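PDB 6PYT: pyocin sheath PA0622 from Pseudomonas aeruginosa, which probably forms the contractile sheath around the tube of a phage-tail-like pyocin particle. Local coordinates for residues 43-52 with 73-84. Residues are numbered along the deposited sequence; the frame is centred on the assembly and turned at random.
Sequences PNVPVLLTSK and YNRAQAVIVAVG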
loop_
_atom_site.group_PDB
_atom_site.type_symbol
_atom_site.label_atom_id
_atom_site.label_comp_id
_atom_site.label_asym_id
_atom_site.label_seq_id
_atom_site.Cartn_x
_atom_site.Cartn_y
_atom_site.Cartn_z
ATOM N N PRO B 43 -63.709 -42.183 -18.569
ATOM C CA PRO B 43 -64.467 -41.022 -18.078
ATOM C C PRO B 43 -64.442 -40.757 -16.577
ATOM O O PRO B 43 -63.931 -39.716 -16.159
ATOM C CB PRO B 43 -65.894 -41.327 -18.550
ATOM C CG PRO B 43 -65.710 -42.132 -19.754
ATOM C CD PRO B 43 -64.522 -43.000 -19.485
ATOM N N ASN B 44 -64.924 -41.672 -15.748
ATOM C CA ASN B 44 -64.966 -41.375 -14.317
ATOM C C ASN B 44 -63.748 -41.920 -13.580
ATOM O O ASN B 44 -63.858 -42.554 -12.535
ATOM C CB ASN B 44 -66.258 -41.913 -13.723
ATOM C CG ASN B 44 -67.466 -41.172 -14.227
ATOM O OD1 ASN B 44 -67.457 -39.948 -14.324
ATOM N ND2 ASN B 44 -68.512 -41.908 -14.572
ATOM N N VAL B 45 -62.557 -41.642 -14.110
ATOM C CA VAL B 45 -61.307 -42.048 -13.498
ATOM C C VAL B 45 -60.412 -40.812 -13.395
ATOM O O VAL B 45 -60.116 -40.193 -14.422
ATOM C CB VAL B 45 -60.586 -43.158 -14.276
ATOM C CG1 VAL B 45 -59.205 -43.389 -13.704
ATOM C CG2 VAL B 45 -61.383 -44.445 -14.227
ATOM N N PRO B 46 -59.982 -40.416 -12.208
ATOM C CA PRO B 46 -59.087 -39.264 -12.101
ATOM C C PRO B 46 -57.692 -39.592 -12.596
ATOM O O PRO B 46 -57.205 -40.714 -12.449
ATOM C CB PRO B 46 -59.089 -38.957 -10.601
ATOM C CG PRO B 46 -59.450 -40.233 -9.958
ATOM C CD PRO B 46 -60.383 -40.927 -10.890
ATOM N N VAL B 47 -57.061 -38.599 -13.214
ATOM C CA VAL B 47 -55.707 -38.714 -13.743
ATOM C C VAL B 47 -54.895 -37.515 -13.271
ATOM O O VAL B 47 -55.427 -36.410 -13.137
ATOM C CB VAL B 47 -55.713 -38.819 -15.283
ATOM C CG1 VAL B 47 -56.207 -40.181 -15.718
ATOM C CG2 VAL B 47 -56.636 -37.789 -15.869
ATOM N N LEU B 48 -53.613 -37.737 -12.989
ATOM C CA LEU B 48 -52.728 -36.667 -12.537
ATOM C C LEU B 48 -52.062 -36.007 -13.733
ATOM O O LEU B 48 -51.500 -36.684 -14.597
ATOM C CB LEU B 48 -51.675 -37.184 -11.550
ATOM C CG LEU B 48 -50.623 -36.202 -11.016
ATOM C CD1 LEU B 48 -50.369 -36.399 -9.557
ATOM C CD2 LEU B 48 -49.286 -36.395 -11.720
ATOM N N LEU B 49 -52.093 -34.680 -13.749
ATOM C CA LEU B 49 -51.646 -33.879 -14.876
ATOM C C LEU B 49 -50.543 -32.943 -14.422
ATOM O O LEU B 49 -50.650 -32.325 -13.360
ATOM C CB LEU B 49 -52.807 -33.078 -15.460
ATOM C CG LEU B 49 -53.683 -33.672 -16.559
ATOM C CD1 LEU B 49 -54.397 -34.897 -16.136
ATOM C CD2 LEU B 49 -54.708 -32.641 -16.885
ATOM N N THR B 50 -49.474 -32.859 -15.217
ATOM C CA THR B 50 -48.388 -31.925 -14.964
ATOM C C THR B 50 -48.020 -31.082 -16.177
ATOM O O THR B 50 -47.042 -30.332 -16.105
ATOM C CB THR B 50 -47.122 -32.660 -14.492
ATOM O OG1 THR B 50 -46.685 -33.569 -15.510
ATOM C CG2 THR B 50 -47.351 -33.422 -13.190
ATOM N N SER B 51 -48.749 -31.186 -17.286
ATOM C CA SER B 51 -48.350 -30.507 -18.511
ATOM C C SER B 51 -49.567 -30.292 -19.396
ATOM O O SER B 51 -50.578 -30.982 -19.267
ATOM C CB SER B 51 -47.295 -31.309 -19.279
ATOM O OG SER B 51 -46.084 -31.416 -18.557
ATOM N N LYS B 52 -49.449 -29.324 -20.309
ATOM C CA LYS B 52 -50.449 -29.192 -21.363
ATOM C C LYS B 52 -50.415 -30.378 -22.313
ATOM O O LYS B 52 -51.445 -30.733 -22.894
ATOM C CB LYS B 52 -50.245 -27.903 -22.151
ATOM C CG LYS B 52 -50.615 -26.651 -21.404
ATOM C CD LYS B 52 -50.509 -25.436 -22.297
ATOM C CE LYS B 52 -50.866 -24.183 -21.530
ATOM N NZ LYS B 52 -50.788 -22.952 -22.350
ATOM N N TYR B 73 -52.383 -23.822 -16.658
ATOM C CA TYR B 73 -50.982 -23.929 -17.031
ATOM C C TYR B 73 -50.419 -22.656 -17.643
ATOM O O TYR B 73 -49.200 -22.558 -17.798
ATOM C CB TYR B 73 -50.825 -25.105 -17.984
ATOM C CG TYR B 73 -50.943 -26.430 -17.284
ATOM C CD1 TYR B 73 -50.536 -26.566 -15.974
ATOM C CD2 TYR B 73 -51.532 -27.518 -17.904
ATOM C CE1 TYR B 73 -50.648 -27.755 -15.323
ATOM C CE2 TYR B 73 -51.668 -28.716 -17.246
ATOM C CZ TYR B 73 -51.214 -28.828 -15.959
ATOM O OH TYR B 73 -51.335 -30.016 -15.289
ATOM N N ASN B 74 -51.256 -21.680 -17.984
ATOM C CA ASN B 74 -50.738 -20.385 -18.394
ATOM C C ASN B 74 -50.261 -19.554 -17.217
ATOM O O ASN B 74 -49.553 -18.564 -17.425
ATOM C CB ASN B 74 -51.796 -19.594 -19.158
ATOM C CG ASN B 74 -52.124 -20.206 -20.494
ATOM O OD1 ASN B 74 -51.253 -20.737 -21.176
ATOM N ND2 ASN B 74 -53.386 -20.119 -20.886
ATOM N N ARG B 75 -50.625 -19.926 -16.000
ATOM C CA ARG B 75 -50.251 -19.155 -14.829
ATOM C C ARG B 75 -49.382 -19.928 -13.856
ATOM O O ARG B 75 -48.435 -19.365 -13.307
ATOM C CB ARG B 75 -51.512 -18.648 -14.128
ATOM C CG ARG B 75 -51.250 -17.693 -12.993
ATOM C CD ARG B 75 -50.379 -16.554 -13.465
ATOM N NE ARG B 75 -50.305 -15.456 -12.531
ATOM C CZ ARG B 75 -49.337 -14.553 -12.531
ATOM N NH1 ARG B 75 -48.326 -14.669 -13.380
ATOM N NH2 ARG B 75 -49.356 -13.557 -11.672
ATOM N N ALA B 76 -49.656 -21.207 -13.645
ATOM C CA ALA B 76 -48.864 -22.008 -12.730
ATOM C C ALA B 76 -48.684 -23.396 -13.308
ATOM O O ALA B 76 -49.596 -23.938 -13.930
ATOM C CB ALA B 76 -49.524 -22.095 -11.354
ATOM N N GLN B 77 -47.506 -23.970 -13.096
ATOM C CA GLN B 77 -47.235 -25.345 -13.503
ATOM C C GLN B 77 -47.690 -26.269 -12.374
ATOM O O GLN B 77 -46.905 -26.881 -11.650
ATOM C CB GLN B 77 -45.760 -25.515 -13.836
ATOM C CG GLN B 77 -45.391 -26.815 -14.516
ATOM C CD GLN B 77 -43.907 -26.911 -14.791
ATOM O OE1 GLN B 77 -43.142 -26.014 -14.440
ATOM N NE2 GLN B 77 -43.490 -28.004 -15.413
ATOM N N ALA B 78 -49.005 -26.343 -12.226
ATOM C CA ALA B 78 -49.627 -26.954 -11.067
ATOM C C ALA B 78 -49.945 -28.417 -11.328
ATOM O O ALA B 78 -49.929 -28.898 -12.460
ATOM C CB ALA B 78 -50.899 -26.200 -10.690
ATOM N N VAL B 79 -50.235 -29.126 -10.254
ATOM C CA VAL B 79 -50.647 -30.518 -10.329
ATOM C C VAL B 79 -52.164 -30.553 -10.333
ATOM O O VAL B 79 -52.808 -29.952 -9.471
ATOM C CB VAL B 79 -50.072 -31.319 -9.152
ATOM C CG1 VAL B 79 -50.624 -32.718 -9.146
ATOM C CG2 VAL B 79 -48.566 -31.352 -9.231
ATOM N N ILE B 80 -52.745 -31.226 -11.321
ATOM C CA ILE B 80 -54.188 -31.230 -11.508
ATOM C C ILE B 80 -54.675 -32.668 -11.500
ATOM O O ILE B 80 -54.329 -33.451 -12.392
ATOM C CB ILE B 80 -54.599 -30.532 -12.810
ATOM C CG1 ILE B 80 -54.166 -29.072 -12.800
ATOM C CG2 ILE B 80 -56.087 -30.602 -12.989
ATOM C CD1 ILE B 80 -54.253 -28.417 -14.141
ATOM N N VAL B 81 -55.476 -33.014 -10.501
ATOM C CA VAL B 81 -56.253 -34.245 -10.511
ATOM C C VAL B 81 -57.545 -33.935 -11.254
ATOM O O VAL B 81 -58.412 -33.225 -10.742
ATOM C CB VAL B 81 -56.523 -34.750 -9.091
ATOM C CG1 VAL B 81 -57.444 -35.942 -9.111
ATOM C CG2 VAL B 81 -55.221 -35.117 -8.425
ATOM N N ALA B 82 -57.668 -34.442 -12.472
ATOM C CA ALA B 82 -58.776 -34.107 -13.351
ATOM C C ALA B 82 -59.649 -35.326 -13.599
ATOM O O ALA B 82 -59.140 -36.423 -13.831
ATOM C CB ALA B 82 -58.259 -33.550 -14.674
ATOM N N VAL B 83 -60.961 -35.128 -13.549
ATOM C CA VAL B 83 -61.945 -36.189 -13.743
ATOM C C VAL B 83 -62.798 -35.814 -14.945
ATOM O O VAL B 83 -63.609 -34.884 -14.868
ATOM C CB VAL B 83 -62.818 -36.398 -12.499
ATOM C CG1 VAL B 83 -63.835 -37.495 -12.746
ATOM C CG2 VAL B 83 -61.966 -36.717 -11.290
ATOM N N GLY B 84 -62.631 -36.541 -16.045
ATOM C CA GLY B 84 -63.333 -36.256 -17.282
ATOM C C GLY B 84 -64.739 -36.807 -17.385
ATOM O O GLY B 84 -64.938 -37.844 -18.010
#
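Tyr73 lies where the two strands part beyond a short antiparallel beta pair, its ring wedged between strand 76-84 and the loop of Thr50 and Ser51 that leads into helix 52-58. Strand 46-49 is an outermost strand, within this chain, of a mixed sheet; its axis runs at 146° to that of 76-84, which on its other flank bonds strand 21-33, as in Val81 with Ile27 and Leu29. Helices 52-58 and 64-73 link the pair, within the Gp18 domain III N-terminal region. Two hydrogen-bonded pairs set the register: Val47 with Ala82, where Ala82 N reaches Val47 O at 3.1 Å and 170° at the hydrogen, and Leu49 with Ile80, where Leu49 N to Ile80 O is shorter (2.9 Å) but bent to 134°. Between them Leu48 faces Val81 as a non-hydrogen-bonded pair, and Val81 CA adds a CA-H...O contact to Val47 O. Side chains alternate accordingly. On one face Pro46 CB sits 3.7 Å from Val81 CG1, and Leu48 CD1 meets Val79 CG1; on the other, Leu49 CB packs against Ile80 CB, with Cys69 of helix 64-73 touching Leu49. Tyr73 OH comes within 3.4 Å of Leu49 CB. The fully stretched Lys52 side chain runs antiparallel to that of Tyr73, its CG 3.7 Å from Tyr73 CD2. That course delivers its amine to Asn74 OD1, which Thr18 also hydrogen-bonds; the Lys52 NZ to Asn74 OD1 hydrogen bond, its modelled shortness doubtful at this resolution, tilts out of the amide carbonyl plane.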